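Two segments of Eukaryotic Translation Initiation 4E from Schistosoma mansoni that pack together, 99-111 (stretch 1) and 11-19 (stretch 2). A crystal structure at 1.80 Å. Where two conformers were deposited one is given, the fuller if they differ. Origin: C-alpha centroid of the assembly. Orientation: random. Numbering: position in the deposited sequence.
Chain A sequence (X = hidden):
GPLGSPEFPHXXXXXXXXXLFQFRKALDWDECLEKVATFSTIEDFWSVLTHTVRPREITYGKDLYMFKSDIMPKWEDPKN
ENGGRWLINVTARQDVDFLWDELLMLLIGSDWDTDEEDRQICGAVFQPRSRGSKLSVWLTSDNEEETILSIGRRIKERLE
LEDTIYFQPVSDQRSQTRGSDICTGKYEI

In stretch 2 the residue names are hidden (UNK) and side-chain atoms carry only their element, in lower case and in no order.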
# COMPACT_ATOMS: atom_id res chain seq x y z
N LEU A 99 8.80 5.16 5.37
CA LEU A 99 8.28 3.92 4.77
C LEU A 99 7.04 4.18 3.92
O LEU A 99 6.95 3.72 2.78
CB LEU A 99 7.92 2.87 5.84
CG LEU A 99 9.08 2.23 6.62
CD1 LEU A 99 8.53 1.23 7.64
CD2 LEU A 99 10.08 1.54 5.68
N TRP A 100 6.09 4.91 4.49
CA TRP A 100 4.83 5.22 3.78
C TRP A 100 5.07 6.09 2.57
O TRP A 100 4.59 5.78 1.49
CB TRP A 100 3.85 5.88 4.72
CG TRP A 100 2.42 5.97 4.25
CD1 TRP A 100 1.66 7.10 4.21
CD2 TRP A 100 1.58 4.90 3.77
NE1 TRP A 100 0.39 6.80 3.74
CE2 TRP A 100 0.32 5.47 3.46
CE3 TRP A 100 1.77 3.53 3.56
CZ2 TRP A 100 -0.76 4.70 2.95
CZ3 TRP A 100 0.69 2.76 3.06
CH2 TRP A 100 -0.55 3.36 2.76
N ASP A 101 5.82 7.18 2.74
CA ASP A 101 6.12 8.06 1.60
C ASP A 101 6.87 7.35 0.47
O ASP A 101 6.54 7.54 -0.69
CB ASP A 101 6.91 9.30 2.03
CG ASP A 101 6.09 10.26 2.89
OD1 ASP A 101 4.84 10.10 3.00
OD2 ASP A 101 6.72 11.20 3.46
N GLU A 102 7.88 6.55 0.80
CA GLU A 102 8.64 5.82 -0.23
C GLU A 102 7.74 4.81 -0.93
O GLU A 102 7.81 4.61 -2.17
CB GLU A 102 9.83 5.08 0.38
CG GLU A 102 10.95 6.00 0.90
CD GLU A 102 11.48 6.94 -0.17
OE1 GLU A 102 11.75 6.51 -1.31
OE2 GLU A 102 11.66 8.12 0.15
N LEU A 103 6.91 4.14 -0.14
CA LEU A 103 6.01 3.13 -0.69
C LEU A 103 5.03 3.77 -1.68
O LEU A 103 4.88 3.28 -2.82
CB LEU A 103 5.27 2.36 0.40
CG LEU A 103 4.50 1.11 -0.08
CD1 LEU A 103 5.46 0.09 -0.70
CD2 LEU A 103 3.68 0.48 1.05
N LEU A 104 4.40 4.87 -1.27
CA LEU A 104 3.42 5.53 -2.12
C LEU A 104 4.06 6.15 -3.36
O LEU A 104 3.48 6.10 -4.44
CB LEU A 104 2.63 6.57 -1.31
CG LEU A 104 1.83 6.07 -0.10
CD1 LEU A 104 0.86 7.15 0.31
CD2 LEU A 104 1.10 4.71 -0.33
N MET A 105 5.27 6.69 -3.22
CA MET A 105 6.01 7.19 -4.37
C MET A 105 6.25 6.07 -5.40
O MET A 105 6.03 6.26 -6.59
CB MET A 105 7.32 7.85 -3.96
CG MET A 105 7.13 9.29 -3.45
SD MET A 105 8.72 10.17 -3.31
CE MET A 105 9.54 9.23 -2.03
N LEU A 106 6.67 4.90 -4.92
CA LEU A 106 6.91 3.75 -5.79
C LEU A 106 5.62 3.39 -6.53
O LEU A 106 5.64 3.15 -7.74
CB LEU A 106 7.46 2.58 -4.97
CG LEU A 106 7.52 1.19 -5.61
CD1 LEU A 106 8.35 1.17 -6.91
CD2 LEU A 106 8.03 0.16 -4.60
N LEU A 107 4.50 3.38 -5.81
CA LEU A 107 3.21 3.01 -6.43
C LEU A 107 2.68 4.06 -7.40
O LEU A 107 2.38 3.73 -8.54
CB LEU A 107 2.15 2.67 -5.38
CG LEU A 107 2.04 1.20 -4.97
CD1 LEU A 107 3.31 0.71 -4.30
CD2 LEU A 107 0.82 0.96 -4.07
N ILE A 108 2.55 5.31 -6.95
CA ILE A 108 1.91 6.35 -7.79
C ILE A 108 2.82 6.74 -8.96
O ILE A 108 2.35 7.10 -10.04
CB ILE A 108 1.48 7.62 -6.98
CG1 ILE A 108 2.70 8.39 -6.45
CG2 ILE A 108 0.50 7.26 -5.82
CD1 ILE A 108 2.92 9.71 -7.23
N GLY A 109 4.14 6.66 -8.74
CA GLY A 109 5.10 6.93 -9.81
C GLY A 109 5.25 5.74 -10.75
O GLY A 109 5.96 5.84 -11.76
N SER A 110 4.61 4.62 -10.41
CA SER A 110 4.72 3.35 -11.16
C SER A 110 6.17 3.00 -11.47
O SER A 110 6.50 2.66 -12.61
CB SER A 110 3.88 3.40 -12.45
OG SER A 110 3.77 2.11 -13.04
N ASP A 111 7.04 3.06 -10.47
CA ASP A 111 8.48 2.91 -10.71
C ASP A 111 8.92 1.44 -10.65
O ASP A 111 9.85 1.08 -9.92
CB ASP A 111 9.32 3.80 -9.79
CG ASP A 111 10.71 4.04 -10.35
OD1 ASP A 111 10.87 3.90 -11.58
OD2 ASP A 111 11.64 4.38 -9.57
N UNK A 11 0.28 14.26 -14.97
CA UNK A 11 -0.68 13.18 -14.79
C UNK A 11 -0.01 11.89 -14.37
O UNK A 11 1.11 11.59 -14.78
c UNK A 11 -0.21 13.50 -17.11
c UNK A 11 0.50 14.59 -16.39
c UNK A 11 -1.30 13.03 -16.19
N UNK A 12 -0.70 11.13 -13.53
CA UNK A 12 -0.19 9.82 -13.14
C UNK A 12 -0.69 8.73 -14.08
O UNK A 12 -1.73 8.88 -14.73
c UNK A 12 -0.32 10.48 -10.61
c UNK A 12 -0.98 9.98 -9.35
c UNK A 12 -0.65 9.49 -11.72
c UNK A 12 1.17 10.58 -10.41
N UNK A 13 0.08 7.64 -14.14
CA UNK A 13 -0.34 6.39 -14.79
C UNK A 13 -1.74 5.97 -14.37
O UNK A 13 -2.54 5.55 -15.23
c UNK A 13 0.65 5.26 -14.51
o UNK A 13 0.67 4.73 -17.28
c UNK A 13 0.20 3.89 -15.07
c UNK A 13 0.05 3.91 -16.59
n UNK A 13 -0.76 3.01 -17.12
N UNK A 14 -2.05 6.09 -13.08
CA UNK A 14 -3.37 5.75 -12.57
C UNK A 14 -3.97 6.81 -11.68
O UNK A 14 -3.26 7.60 -11.07
c UNK A 14 -3.32 4.43 -11.78
c UNK A 14 -3.41 3.23 -12.67
o UNK A 14 -4.52 2.94 -13.16
o UNK A 14 -2.36 2.59 -12.91
N UNK A 15 -5.30 6.80 -11.61
CA UNK A 15 -6.04 7.50 -10.57
C UNK A 15 -6.09 6.64 -9.32
O UNK A 15 -6.27 5.41 -9.41
o UNK A 15 -8.13 8.56 -10.06
c UNK A 15 -7.46 7.80 -11.03
N UNK A 16 -5.92 7.28 -8.17
CA UNK A 16 -5.86 6.61 -6.86
C UNK A 16 -6.86 7.22 -5.91
O UNK A 16 -7.14 8.43 -5.98
n UNK A 16 -1.80 5.87 -8.63
c UNK A 16 -1.85 4.68 -7.94
c UNK A 16 -1.37 2.46 -7.28
c UNK A 16 -2.84 4.81 -6.94
c UNK A 16 -2.70 6.74 -8.08
c UNK A 16 -3.39 6.13 -7.06
c UNK A 16 -1.11 3.51 -8.12
c UNK A 16 -2.35 2.56 -6.26
c UNK A 16 -3.10 3.73 -6.10
c UNK A 16 -4.46 6.73 -6.24
N UNK A 17 -7.38 6.40 -5.00
CA UNK A 17 -8.22 6.91 -3.93
C UNK A 17 -7.61 6.59 -2.56
O UNK A 17 -6.95 5.56 -2.39
c UNK A 17 -9.64 6.37 -4.05
o UNK A 17 -10.23 6.88 -5.24
N UNK A 18 -7.83 7.49 -1.62
CA UNK A 18 -7.19 7.42 -0.31
C UNK A 18 -8.27 7.30 0.75
O UNK A 18 -9.25 8.08 0.77
c UNK A 18 -3.97 8.08 0.52
o UNK A 18 -2.06 8.54 3.63
c UNK A 18 -5.22 8.60 0.90
c UNK A 18 -5.37 9.10 2.19
c UNK A 18 -6.37 8.68 -0.10
c UNK A 18 -2.90 8.04 1.43
c UNK A 18 -3.09 8.55 2.72
c UNK A 18 -4.31 9.07 3.10
N UNK A 19 -8.11 6.33 1.63
CA UNK A 19 -9.13 6.04 2.61
C UNK A 19 -8.56 6.00 4.01
O UNK A 19 -7.39 5.64 4.20
c UNK A 19 -9.75 4.65 2.36
o UNK A 19 -11.91 3.71 -2.81
c UNK A 19 -11.68 4.43 0.77
c UNK A 19 -10.00 3.90 -1.37
c UNK A 19 -12.22 4.20 -0.49
c UNK A 19 -9.47 4.13 -0.11
c UNK A 19 -11.37 3.94 -1.56
c UNK A 19 -10.31 4.41 0.98
O HOH W 1 2.73 7.59 -12.66
O HOH W 2 0.09 5.84 -10.91

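Position 11 carries three side-chain carbons that close a ring onto the backbone nitrogen, and it lies out of reach of stretch 1. Only one residue closes such a ring: P11.

At position 12 there are four carbons, forked at the second, with CA to CB pointing toward the helix. One branch tip lies 3.7 Å from I108 CD1. Four carbons with the fork one step beyond CB make leucine, L12, and the tip is CD2.

Position 13 has three carbons, the third bearing one oxygen and one nitrogen. Its CB points toward stretch 1 and comes 4.3 Å from S110 CB, but the end leads away. An amide at the end of a two-carbon arm makes it Q13.

Position 14 shows two carbons, the second with two oxygens, and its side chain stays clear of the helix; what it offers is backbone N, which gives a hydrogen bond to water 2. The short carboxylate is D14.

Position 15 has one carbon and one oxygen, out of reach of stretch 1, and is S15.

Position 16 holds one carbon followed by fused five- and six-membered rings with eight carbons and one nitrogen. I108 CG2 sits over one face, 3.9 Å from the centroid of the five-membered ring and 11° off the normal, a CH-pi contact, and the six-membered ring reaches L107. The fused rings make an indole, so W16; its CH2 lies 4.0 Å from L107 CB.

Position 17 again has one carbon and one oxygen, far from the helix: S17.

Position 18 has one carbon and a six-carbon ring bearing an oxygen. CA to CB runs sideways, yet the ring end comes nearer: the oxygen accepts a hydrogen bond from W100 NE1 at 3.0 Å and 169°, and the ring edge meets L104. This phenol is Y18, with CE2 4.0 Å from L104 CD1.

Position 19 has the same composition but is out of reach: Y19.

The rule is alternation: along the strand 16 and 18 engage the helix, while 15, 17 and 19 do not, and the helix answers with W100, L104 and the neighbouring pair L107 and I108, three and four residues on from L104. The strand runs at 150° to the helix, so 18 meets the earlier turns and 16 the last. At the helix end, I108 O accepts from both waters, at 2.7 Å each; water 1 accepts from Q13 N, while water 2 accepts from D14 N and W16 NE1, so two waters tie the corner to the helix where direct polar contact is absent.

Stretch 2 11-19: PLQDSWSYY
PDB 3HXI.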